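Local coordinates for MarR Like Protein, TVG0766549 (Thermoplasma volcanium, PDB 3LFK), which is of unknown function, reported as a mechanosensitive channel but folded like a MarR-type winged helix-turn-helix transcriptional regulator, which suggests a role in DNA binding, at residues Tyr32-Asp37 and Glu97-Ala102; Ser40-Leu45 and Lys71-Tyr76. All coordinates share one frame; numbering follows the deposited sequence.

Interaction 1. Residues Tyr32-Asp37 and Glu97-Ala102; sequences YDMSQD and EFVAQA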
loop_
_atom_site.group_PDB
_atom_site.type_symbol
_atom_site.label_atom_id
_atom_site.label_comp_id
_atom_site.label_asym_id
_atom_site.label_seq_id
_atom_site.Cartn_x
_atom_site.Cartn_y
_atom_site.Cartn_z
ATOM N N TYR A 32 -8.893 4.499 -1.501
ATOM C CA TYR A 32 -9.558 3.490 -0.666
ATOM C C TYR A 32 -9.663 3.940 0.773
ATOM O O TYR A 32 -9.538 3.137 1.681
ATOM C CB TYR A 32 -8.803 2.150 -0.755
ATOM C CG TYR A 32 -8.531 1.693 -2.179
ATOM C CD1 TYR A 32 -7.305 1.969 -2.798
ATOM C CD2 TYR A 32 -9.501 1.005 -2.914
ATOM C CE1 TYR A 32 -7.053 1.571 -4.101
ATOM C CE2 TYR A 32 -9.250 0.590 -4.239
ATOM C CZ TYR A 32 -8.020 0.880 -4.811
ATOM O OH TYR A 32 -7.707 0.461 -6.091
ATOM N N ASP A 33 -9.879 5.235 0.960
ATOM C CA ASP A 33 -10.028 5.848 2.274
ATOM C C ASP A 33 -8.790 5.863 3.157
ATOM O O ASP A 33 -8.873 6.151 4.351
ATOM C CB ASP A 33 -11.209 5.217 3.019
ATOM C CG ASP A 33 -12.495 5.357 2.254
ATOM O OD1 ASP A 33 -12.887 6.516 2.006
ATOM O OD2 ASP A 33 -13.089 4.326 1.899
ATOM N N MET A 34 -7.636 5.560 2.591
ATOM C CA MET A 34 -6.405 5.622 3.356
ATOM C C MET A 34 -5.976 7.071 3.468
ATOM O O MET A 34 -6.268 7.893 2.588
ATOM C CB MET A 34 -5.286 4.845 2.652
ATOM C CG MET A 34 -5.482 3.312 2.689
ATOM S SD MET A 34 -4.050 2.486 1.989
ATOM C CE MET A 34 -4.404 2.652 0.212
ATOM N N SER A 35 -5.274 7.395 4.547
ATOM C CA SER A 35 -4.761 8.752 4.681
ATOM C C SER A 35 -3.450 8.787 3.884
ATOM O O SER A 35 -2.928 7.734 3.506
ATOM C CB SER A 35 -4.548 9.079 6.159
ATOM O OG SER A 35 -4.021 7.978 6.855
ATOM N N GLN A 36 -2.911 9.983 3.630
ATOM C CA GLN A 36 -1.694 10.064 2.802
ATOM C C GLN A 36 -0.465 9.357 3.375
ATOM O O GLN A 36 0.343 8.783 2.626
ATOM C CB GLN A 36 -1.383 11.526 2.483
ATOM C CG GLN A 36 -0.205 11.699 1.493
ATOM C CD GLN A 36 -0.376 10.890 0.209
ATOM O OE1 GLN A 36 -1.423 10.954 -0.448
ATOM N NE2 GLN A 36 0.662 10.125 -0.160
ATOM N N ASP A 37 -0.323 9.373 4.703
ATOM C CA ASP A 37 0.796 8.685 5.324
ATOM C C ASP A 37 0.738 7.182 5.004
ATOM O O ASP A 37 1.765 6.545 4.732
ATOM C CB ASP A 37 0.830 8.954 6.840
ATOM C CG ASP A 37 -0.514 8.689 7.538
ATOM O OD1 ASP A 37 -1.537 8.495 6.860
ATOM O OD2 ASP A 37 -0.533 8.676 8.779
ATOM N N GLU A 97 -0.537 -5.514 -2.754
ATOM C CA GLU A 97 0.175 -5.324 -4.021
ATOM C C GLU A 97 -0.807 -4.778 -5.052
ATOM O O GLU A 97 -0.496 -3.836 -5.791
ATOM C CB GLU A 97 0.768 -6.656 -4.497
ATOM C CG GLU A 97 1.752 -7.216 -3.482
ATOM C CD GLU A 97 3.014 -7.749 -4.093
ATOM O OE1 GLU A 97 2.916 -8.600 -5.004
ATOM O OE2 GLU A 97 4.103 -7.321 -3.651
ATOM N N PHE A 98 -2.007 -5.350 -5.082
ATOM C CA PHE A 98 -3.047 -4.907 -6.010
ATOM C C PHE A 98 -3.366 -3.412 -5.841
ATOM O O PHE A 98 -3.415 -2.643 -6.808
ATOM C CB PHE A 98 -4.333 -5.727 -5.780
ATOM C CG PHE A 98 -5.481 -5.320 -6.663
ATOM C CD1 PHE A 98 -5.567 -5.791 -7.967
ATOM C CD2 PHE A 98 -6.446 -4.433 -6.205
ATOM C CE1 PHE A 98 -6.609 -5.372 -8.794
ATOM C CE2 PHE A 98 -7.485 -4.010 -7.024
ATOM C CZ PHE A 98 -7.566 -4.482 -8.322
ATOM N N VAL A 99 -3.596 -3.006 -4.594
ATOM C CA VAL A 99 -3.960 -1.634 -4.315
ATOM C C VAL A 99 -2.794 -0.701 -4.604
ATOM O O VAL A 99 -2.986 0.376 -5.165
ATOM C CB VAL A 99 -4.434 -1.526 -2.843
ATOM C CG1 VAL A 99 -4.550 -0.086 -2.425
ATOM C CG2 VAL A 99 -5.798 -2.227 -2.711
ATOM N N ALA A 100 -1.593 -1.118 -4.217
ATOM C CA ALA A 100 -0.394 -0.298 -4.429
ATOM C C ALA A 100 -0.186 -0.092 -5.923
ATOM O O ALA A 100 0.110 1.019 -6.354
ATOM C CB ALA A 100 0.834 -0.992 -3.810
ATOM N N GLN A 101 -0.356 -1.149 -6.703
ATOM C CA GLN A 101 -0.171 -1.032 -8.153
ATOM C C GLN A 101 -1.254 -0.143 -8.792
ATOM O O GLN A 101 -0.960 0.661 -9.685
ATOM C CB GLN A 101 -0.177 -2.413 -8.797
ATOM C CG GLN A 101 0.432 -2.438 -10.226
ATOM C CD GLN A 101 1.890 -1.979 -10.276
ATOM O OE1 GLN A 101 2.500 -1.666 -9.251
ATOM N NE2 GLN A 101 2.455 -1.938 -11.480
ATOM N N ALA A 102 -2.503 -0.265 -8.334
ATOM C CA ALA A 102 -3.590 0.550 -8.873
ATOM C C ALA A 102 -3.314 2.025 -8.645
ATOM O O ALA A 102 -3.535 2.866 -9.533
ATOM C CB ALA A 102 -4.914 0.154 -8.232
#
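Tyr32 and Val99 make most of this contact. The tyrosine sits in the loop before helix 36-47, and the valine lies on the long helix 94-116. The two side chains pass alongside one another, running in opposite senses. Val99 CG1 meets the CD1-CE1 side of the ring, 3.4 Å from Tyr32 CE1. The other branch, Val99 CG2, lies over one face, 4.2 Å above the plane and displaced toward the rim. Both methyls lie on the same side of the ring plane, CG1 outside the CD1-CE1 rim and CG2 higher over the face. The valine rotation sets this up: with CG1 anti to the backbone N (chi1 168°), CG1 is turned to the rim and CG2 is left above the face.

The ring also reaches one helical turn further on, where Tyr32 OH is 3.5 Å from Ala102 CB. This is a van der Waals touch. No hydrogen bond joins the two segments.

Met34 adds a second apolar touch. Its chain turns about the CG-SD bond (chi3 -80°), and the end methyl meets the valine tip to tip, with Met34 CE 3.8 Å from Val99 CG1. That one valine methyl therefore packs against both Tyr32 and Met34. Met34 is also held by Phe78, Val39 and Leu73, and Ile24 of strand 23-24 touches Tyr32 and Val99.

The contact seats the loop before the first helix against the C-terminal helix, within the apolar core of a winged helix-turn-helix fold of the MarR type.

Interaction 2. Residues Ser40-Leu45 and Lys71-Tyr76; sequences SLLLFL and KNLMDY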
loop_
_atom_site.group_PDB
_atom_site.type_symbol
_atom_site.label_atom_id
_atom_site.label_comp_id
_atom_site.label_asym_id
_atom_site.label_seq_id
_atom_site.Cartn_x
_atom_site.Cartn_y
_atom_site.Cartn_z
ATOM N N SER A 40 1.664 6.672 1.324
ATOM C CA SER A 40 3.122 6.781 1.203
ATOM C C SER A 40 3.834 5.497 1.655
ATOM O O SER A 40 4.735 4.981 0.970
ATOM C CB SER A 40 3.605 7.962 2.053
ATOM O OG SER A 40 3.130 9.169 1.492
ATOM N N LEU A 41 3.433 4.952 2.807
ATOM C CA LEU A 41 4.071 3.744 3.280
ATOM C C LEU A 41 3.795 2.540 2.363
ATOM O O LEU A 41 4.668 1.737 2.109
ATOM C CB LEU A 41 3.621 3.417 4.706
ATOM C CG LEU A 41 4.294 2.143 5.232
ATOM C CD1 LEU A 41 5.833 2.267 5.244
ATOM C CD2 LEU A 41 3.786 1.867 6.641
ATOM N N LEU A 42 2.556 2.404 1.903
ATOM C CA LEU A 42 2.213 1.301 1.013
ATOM C C LEU A 42 3.072 1.335 -0.260
ATOM O O LEU A 42 3.555 0.300 -0.722
ATOM C CB LEU A 42 0.714 1.381 0.659
ATOM C CG LEU A 42 0.168 0.237 -0.195
ATOM C CD1 LEU A 42 0.103 -1.017 0.634
ATOM C CD2 LEU A 42 -1.231 0.601 -0.709
ATOM N N LEU A 43 3.237 2.527 -0.830
ATOM C CA LEU A 43 4.035 2.664 -2.046
ATOM C C LEU A 43 5.517 2.440 -1.738
ATOM O O LEU A 43 6.258 1.929 -2.580
ATOM C CB LEU A 43 3.819 4.053 -2.683
ATOM C CG LEU A 43 2.390 4.306 -3.165
ATOM C CD1 LEU A 43 2.311 5.658 -3.872
ATOM C CD2 LEU A 43 1.949 3.201 -4.083
ATOM N N PHE A 44 5.947 2.808 -0.541
ATOM C CA PHE A 44 7.342 2.581 -0.166
ATOM C C PHE A 44 7.566 1.062 -0.161
ATOM O O PHE A 44 8.550 0.557 -0.690
ATOM C CB PHE A 44 7.609 3.179 1.217
ATOM C CG PHE A 44 8.966 2.845 1.779
ATOM C CD1 PHE A 44 10.071 3.644 1.494
ATOM C CD2 PHE A 44 9.136 1.729 2.594
ATOM C CE1 PHE A 44 11.325 3.324 2.019
ATOM C CE2 PHE A 44 10.382 1.403 3.125
ATOM C CZ PHE A 44 11.479 2.203 2.834
ATOM N N LEU A 45 6.644 0.310 0.430
ATOM C CA LEU A 45 6.782 -1.129 0.471
ATOM C C LEU A 45 6.772 -1.725 -0.940
ATOM O O LEU A 45 7.547 -2.639 -1.237
ATOM C CB LEU A 45 5.646 -1.746 1.319
ATOM C CG LEU A 45 5.712 -1.354 2.809
ATOM C CD1 LEU A 45 4.405 -1.786 3.517
ATOM C CD2 LEU A 45 6.897 -2.031 3.479
ATOM N N LYS A 71 0.702 -0.655 11.218
ATOM C CA LYS A 71 -0.364 -1.428 11.850
ATOM C C LYS A 71 -1.690 -1.178 11.159
ATOM O O LYS A 71 -2.493 -2.080 11.046
ATOM C CB LYS A 71 -0.484 -1.122 13.339
ATOM C CG LYS A 71 0.625 -1.791 14.138
ATOM C CD LYS A 71 0.479 -1.476 15.631
ATOM C CE LYS A 71 1.821 -1.225 16.272
ATOM N NZ LYS A 71 1.674 -0.851 17.706
ATOM N N ASN A 72 -1.928 0.052 10.708
ATOM C CA ASN A 72 -3.169 0.295 9.962
ATOM C C ASN A 72 -3.169 -0.509 8.650
ATOM O O ASN A 72 -4.177 -1.116 8.290
ATOM C CB ASN A 72 -3.342 1.797 9.675
ATOM C CG ASN A 72 -3.897 2.530 10.865
ATOM O OD1 ASN A 72 -4.916 2.121 11.421
ATOM N ND2 ASN A 72 -3.248 3.609 11.267
ATOM N N LEU A 73 -2.049 -0.524 7.926
ATOM C CA LEU A 73 -1.990 -1.290 6.681
ATOM C C LEU A 73 -2.208 -2.762 6.949
ATOM O O LEU A 73 -2.795 -3.451 6.113
ATOM C CB LEU A 73 -0.654 -1.091 5.960
ATOM C CG LEU A 73 -0.395 0.345 5.511
ATOM C CD1 LEU A 73 0.938 0.356 4.790
ATOM C CD2 LEU A 73 -1.485 0.858 4.588
ATOM N N MET A 74 -1.729 -3.244 8.099
ATOM C CA MET A 74 -1.948 -4.651 8.450
ATOM C C MET A 74 -3.421 -4.906 8.772
ATOM O O MET A 74 -3.983 -5.919 8.316
ATOM C CB MET A 74 -1.045 -5.033 9.618
ATOM C CG MET A 74 0.402 -4.956 9.209
ATOM S SD MET A 74 1.516 -5.253 10.673
ATOM C CE MET A 74 0.994 -4.270 11.753
ATOM N N ASP A 75 -4.027 -4.011 9.542
ATOM C CA ASP A 75 -5.434 -4.141 9.899
ATOM C C ASP A 75 -6.298 -4.093 8.618
ATOM O O ASP A 75 -7.297 -4.779 8.521
ATOM C CB ASP A 75 -5.877 -3.006 10.809
ATOM C CG ASP A 75 -5.271 -3.078 12.197
ATOM O OD1 ASP A 75 -4.624 -4.092 12.549
ATOM O OD2 ASP A 75 -5.444 -2.085 12.932
ATOM N N TYR A 76 -5.892 -3.296 7.625
ATOM C CA TYR A 76 -6.675 -3.213 6.380
ATOM C C TYR A 76 -6.580 -4.474 5.536
ATOM O O TYR A 76 -7.381 -4.679 4.625
ATOM C CB TYR A 76 -6.175 -2.067 5.471
ATOM C CG TYR A 76 -6.254 -0.685 6.043
ATOM C CD1 TYR A 76 -7.189 -0.332 6.988
ATOM C CD2 TYR A 76 -5.373 0.303 5.583
ATOM C CE1 TYR A 76 -7.269 0.960 7.481
ATOM C CE2 TYR A 76 -5.437 1.596 6.052
ATOM C CZ TYR A 76 -6.378 1.935 7.001
ATOM O OH TYR A 76 -6.452 3.222 7.469
#
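Helices 40-45 and 71-76 cross nearly at right angles, at -81°, with axes 10.9 Å apart at closest approach; Leu42 and Leu73 have the nearest CA atoms, 7.5 Å from each other. Leu73 carries the contact from its side. Its CD1 is anti to CA (chi2 -179°), which carries this methyl outward to helix 40-45. Three leucines of helix 40-45 line one side of that methyl. Leu41 comes closest, crossing Leu73 obliquely, with Leu41 CD2 3.7 Å from Leu73 CD1. Leu42 offers its backbone and the base of its side chain: Leu42 N is 3.9 Å from Leu73 CD1. Leu45, one turn after Leu41, adds a looser touch, with Leu45 CD1 4.3 Å from Leu73 CD1. All four residues are buried, and no hydrogen bond crosses between the segments.

Other helices close in around the leucines. Ile57 of helix 54-60 packs on Leu41 and Leu45, while helix 94-116 packs on Leu42. Helices 54-60 and 66-76 probably form the helix-turn-helix unit, with 66-76 at the place of the recognition helix and helix 36-47 behind it. Strands 79-84 and 87-92 would then form the wing, which fits the winged fold.

Overall arrangement
The two interactions are neighbours in one hydrophobic core, with centres about 8 Å apart. Both involve helix 36-47: interaction 1 through the loop leading into it, interaction 2 through its middle. Interaction 2 is nested along the chain inside the loop closed by interaction 1. They also touch directly. Leu42 CD2 is 3.8 Å from Val99 CG1, and Met34 CG is 3.8 Å from Tyr76 CE2. Helix 36-47 packs against helix 66-76 through interaction 2, and against helix 94-116 through Leu42, which meets Val99 and Ala100. This joins the probable DNA-reading part of the winged helix-turn-helix domain to the long C-terminal helix in a single core.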